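Local coordinates for protein flavoredoxin (Methanosarcina acetivorans, PDB 3BNK) that binds flavin mononucleotide (FMN) and probably serves in electron transport as a member of the flavoredoxin family, at the interface of chains A and B. Numbering follows the deposited sequence. Chains: chain A/B, Flavoredoxin.

Contact 1: the interface of chains A and B. Residues chain A 175-179; chain B 167-169.
A:Ala176, A:Gly177 and A:Ala179 bond through their backbones to B:Asn167 and B:Tyr169. This is an antiparallel beta bridge between two flavoredoxin chains of the flavin-reductase-like family. The end of strand 168-178 of chain A runs beside the start of the same strand of chain B. A:Gly177 pairs with B:Tyr169, and A:Ala178 with B:Ser168.

Backbone hydrogen bonds tie the two segments. A:Ala176 N donates to B:Tyr169 O at 2.8 Å. B:Tyr169 N donates to A:Gly177 O at 2.9 Å, and this bond is nearly straight, 170° at the hydrogen. B:Tyr169 is thus gripped through both its N-H and its carbonyl. Just past the strand end, A:Ala179 N donates to B:Asn167 O at 2.8 Å.

On one face of the paired segments, B:Tyr169 packs against two alanines of chain A. A:Ala179 lays its methyl CB over one face of the B:Tyr169 ring, shifted toward the rim. A:Ala179 CB is 3.9 Å from the centroid of the B:Tyr169 ring, a CH-pi contact. The backbone carbon CA of A:Ala179 also touches the ring, at CE1. B:Tyr169 has CG beside its backbone N and anti to the carbonyl carbon (chi1 -73°), which carries the ring along the chain A segment toward A:Ala179. Near the other end, the methyl of A:Ala176 lies by B:Tyr169 CB.

A:Tyr175 uses its ring edge instead. A:Tyr175 CE1 meets B:Ser168 CB at 3.5 Å, with B:Ser168 OG also at the edge and in the ring plane. CG of A:Tyr175 is anti to the backbone N (chi1 -175°), which extends the ring alongside B:Ser168.

Water 1 adds a polar link in the same ring plane. Water 1 lies 2.7 Å from the phenol oxygen A:Tyr175 OH. The water also reaches B:Ser168 OG and, at a longer 3.3 Å, B:Asn167 O.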
loop_
_atom_site.group_PDB
_atom_site.type_symbol
_atom_site.label_atom_id
_atom_site.label_comp_id
_atom_site.label_asym_id
_atom_site.label_seq_id
_atom_site.Cartn_x
_atom_site.Cartn_y
_atom_site.Cartn_z
ATOM N N TYR A 175 5.378 -17.059 -7.696
ATOM C CA TYR A 175 3.937 -17.194 -7.858
ATOM C C TYR A 175 3.351 -18.127 -6.792
ATOM O O TYR A 175 3.922 -19.169 -6.483
ATOM C CB TYR A 175 3.625 -17.692 -9.268
ATOM C CG TYR A 175 2.162 -17.767 -9.631
ATOM C CD1 TYR A 175 1.478 -16.641 -10.103
ATOM C CD2 TYR A 175 1.465 -18.981 -9.558
ATOM C CE1 TYR A 175 0.135 -16.717 -10.474
ATOM C CE2 TYR A 175 0.118 -19.064 -9.926
ATOM C CZ TYR A 175 -0.536 -17.932 -10.380
ATOM O OH TYR A 175 -1.862 -18.012 -10.743
ATOM N N ALA A 176 2.222 -17.719 -6.215
ATOM C CA ALA A 176 1.646 -18.426 -5.082
ATOM C C ALA A 176 0.168 -18.760 -5.275
ATOM O O ALA A 176 -0.500 -19.172 -4.330
ATOM C CB ALA A 176 1.865 -17.618 -3.777
ATOM N N GLY A 177 -0.347 -18.574 -6.487
ATOM C CA GLY A 177 -1.749 -18.900 -6.768
ATOM C C GLY A 177 -2.513 -17.857 -7.565
ATOM O O GLY A 177 -2.035 -16.732 -7.775
ATOM N N ALA A 178 -3.704 -18.252 -8.017
ATOM C CA ALA A 178 -4.582 -17.377 -8.786
ATOM C C ALA A 178 -5.556 -16.693 -7.839
ATOM O O ALA A 178 -6.309 -17.368 -7.133
ATOM C CB ALA A 178 -5.330 -18.175 -9.839
ATOM N N ALA A 179 -5.517 -15.364 -7.797
ATOM C CA ALA A 179 -6.458 -14.618 -6.970
ATOM C C ALA A 179 -7.831 -14.594 -7.633
ATOM O O ALA A 179 -7.940 -14.666 -8.863
ATOM C CB ALA A 179 -5.953 -13.212 -6.696
ATOM N N ASN B 167 -4.496 -10.803 -11.566
ATOM C CA ASN B 167 -4.995 -11.617 -10.452
ATOM C C ASN B 167 -4.052 -12.722 -9.952
ATOM O O ASN B 167 -4.415 -13.900 -9.947
ATOM C CB ASN B 167 -6.397 -12.169 -10.758
ATOM C CG ASN B 167 -7.432 -11.071 -10.934
ATOM O OD1 ASN B 167 -7.219 -9.920 -10.537
ATOM N ND2 ASN B 167 -8.561 -11.420 -11.533
ATOM N N SER B 168 -2.850 -12.333 -9.519
ATOM C CA SER B 168 -1.857 -13.303 -9.023
ATOM C C SER B 168 -1.479 -13.059 -7.561
ATOM O O SER B 168 -1.485 -11.933 -7.079
ATOM C CB SER B 168 -0.594 -13.304 -9.892
ATOM O OG SER B 168 -0.895 -13.313 -11.283
ATOM N N TYR B 169 -1.167 -14.138 -6.853
ATOM C CA TYR B 169 -0.545 -14.045 -5.544
ATOM C C TYR B 169 0.927 -14.352 -5.697
ATOM O O TYR B 169 1.324 -15.083 -6.622
ATOM C CB TYR B 169 -1.171 -15.030 -4.566
ATOM C CG TYR B 169 -2.567 -14.683 -4.074
ATOM C CD1 TYR B 169 -3.644 -15.518 -4.369
ATOM C CD2 TYR B 169 -2.799 -13.547 -3.289
ATOM C CE1 TYR B 169 -4.920 -15.243 -3.909
ATOM C CE2 TYR B 169 -4.087 -13.253 -2.806
ATOM C CZ TYR B 169 -5.145 -14.114 -3.123
ATOM O OH TYR B 169 -6.426 -13.858 -2.685
HETATM O O HOH W 1 -2.788 -15.834 -11.998
#

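Contact 2: the interface of chains A and B. Residues chain A 178-182; chain B 81, 162, 169.
The loop that follows strand 168-178 of chain A, running into the 3-10 helix 182-186, meets helix 77-83 of chain B. Strands 160-163 and 168-178 of chain B add contacts beside it, at A:Ala179.

The carboxylate of B:Asp81 faces the turn at A:Leu180 and A:Lys181 and takes one backbone N-H with each oxygen. A:Leu180 N donates to B:Asp81 OD1 at 2.8 Å, with 150° at the hydrogen. A:Lys181 N donates to B:Asp81 OD2 at 2.9 Å. Both oxygens use their syn lone pairs, each on the side of its partner oxygen, and the paired bonds should limit rotation of the carboxylate. CG of B:Asp81 is anti to its own backbone N (chi1 -159°), which projects the group from the helix toward the loop. The bonds read the backbone, and the side chains of A:Leu180 and A:Lys181 play no part in them.

A supporting bond comes from within chain B. The phenol B:Tyr169 OH donates to B:Asp81 OD1 at 2.7 Å, from the anti side and 21° out of the carboxylate plane. OD1 therefore accepts from both A:Leu180 N and B:Tyr169 OH, and the tyrosine helps to position the acid. These donors may also help to stabilise a negative charge on it.

The methyl of A:Ala179, already over the tyrosine ring, also touches B:Leu162. A:Ala179 CB lies 3.5 Å from B:Leu162 CD1, one branch of the leucine.

Within chain A, A:Thr182 OG1 donates back to A:Ala178 O at 3.2 Å, which braces the turn. The site fastens the loop of chain A to a helix of chain B and probably helps to hold the two copies together.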
loop_
_atom_site.group_PDB
_atom_site.type_symbol
_atom_site.label_atom_id
_atom_site.label_comp_id
_atom_site.label_asym_id
_atom_site.label_seq_id
_atom_site.Cartn_x
_atom_site.Cartn_y
_atom_site.Cartn_z
ATOM N N ALA A 178 -3.704 -18.252 -8.017
ATOM C CA ALA A 178 -4.582 -17.377 -8.786
ATOM C C ALA A 178 -5.556 -16.693 -7.839
ATOM O O ALA A 178 -6.309 -17.368 -7.133
ATOM C CB ALA A 178 -5.330 -18.175 -9.839
ATOM N N ALA A 179 -5.517 -15.364 -7.797
ATOM C CA ALA A 179 -6.458 -14.618 -6.970
ATOM C C ALA A 179 -7.831 -14.594 -7.633
ATOM O O ALA A 179 -7.940 -14.666 -8.863
ATOM C CB ALA A 179 -5.953 -13.212 -6.696
ATOM N N LEU A 180 -8.873 -14.499 -6.805
ATOM C CA LEU A 180 -10.265 -14.599 -7.251
ATOM C C LEU A 180 -10.532 -15.926 -7.986
ATOM O O LEU A 180 -11.318 -15.975 -8.938
ATOM C CB LEU A 180 -10.660 -13.385 -8.112
ATOM C CG LEU A 180 -10.590 -12.009 -7.425
ATOM C CD1 LEU A 180 -10.528 -10.883 -8.450
ATOM C CD2 LEU A 180 -11.736 -11.809 -6.435
ATOM N N LYS A 181 -9.858 -16.988 -7.537
ATOM C CA LYS A 181 -9.947 -18.308 -8.177
ATOM C C LYS A 181 -9.642 -19.475 -7.216
ATOM O O LYS A 181 -10.507 -20.329 -7.003
ATOM C CB LYS A 181 -9.060 -18.382 -9.430
ATOM C CG LYS A 181 -9.418 -19.532 -10.383
ATOM C CD LYS A 181 -8.311 -19.853 -11.400
ATOM C CE LYS A 181 -8.104 -18.716 -12.402
ATOM N NZ LYS A 181 -7.329 -19.112 -13.616
ATOM N N THR A 182 -8.437 -19.511 -6.635
ATOM C CA THR A 182 -8.047 -20.631 -5.757
ATOM C C THR A 182 -9.026 -20.867 -4.612
ATOM O O THR A 182 -9.228 -22.007 -4.199
ATOM C CB THR A 182 -6.609 -20.491 -5.180
ATOM O OG1 THR A 182 -5.670 -20.338 -6.247
ATOM C CG2 THR A 182 -6.214 -21.719 -4.377
ATOM N N ASP B 81 -8.466 -16.021 -0.133
ATOM C CA ASP B 81 -9.089 -15.776 -1.434
ATOM C C ASP B 81 -10.614 -15.939 -1.376
ATOM O O ASP B 81 -11.359 -15.137 -1.959
ATOM C CB ASP B 81 -8.488 -16.708 -2.476
ATOM C CG ASP B 81 -8.679 -16.205 -3.879
ATOM O OD1 ASP B 81 -8.331 -15.033 -4.158
ATOM O OD2 ASP B 81 -9.190 -16.988 -4.703
ATOM N N LEU B 162 -0.141 -9.311 -3.922
ATOM C CA LEU B 162 -1.191 -9.388 -4.908
ATOM C C LEU B 162 -0.908 -8.459 -6.049
ATOM O O LEU B 162 -0.427 -7.341 -5.870
ATOM C CB LEU B 162 -2.566 -9.070 -4.303
ATOM C CG LEU B 162 -3.753 -8.951 -5.282
ATOM C CD1 LEU B 162 -4.146 -10.321 -5.832
ATOM C CD2 LEU B 162 -4.946 -8.264 -4.641
ATOM N N TYR B 169 -1.167 -14.138 -6.853
ATOM C CA TYR B 169 -0.545 -14.045 -5.544
ATOM C C TYR B 169 0.927 -14.352 -5.697
ATOM O O TYR B 169 1.324 -15.083 -6.622
ATOM C CB TYR B 169 -1.171 -15.030 -4.566
ATOM C CG TYR B 169 -2.567 -14.683 -4.074
ATOM C CD1 TYR B 169 -3.644 -15.518 -4.369
ATOM C CD2 TYR B 169 -2.799 -13.547 -3.289
ATOM C CE1 TYR B 169 -4.920 -15.243 -3.909
ATOM C CE2 TYR B 169 -4.087 -13.253 -2.806
ATOM C CZ TYR B 169 -5.145 -14.114 -3.123
ATOM O OH TYR B 169 -6.426 -13.858 -2.685
#

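Contact 1 and contact 2 are neighbours, with the centres of their C-alpha atoms about 5 Å apart. They share A:Ala178, A:Ala179 and B:Tyr169. Contact 1 holds the end of strand 168-178 of chain A, and contact 2 takes over as the chain leaves that strand. B:Tyr169 joins them, with its backbone and ring face in contact 1 and its hydroxyl in contact 2. Together they form one continuous seam of a two-fold symmetric interface, and each has a twin with the chains exchanged. The seam suggests a dimer, although the structure alone does not show that it forms in solution.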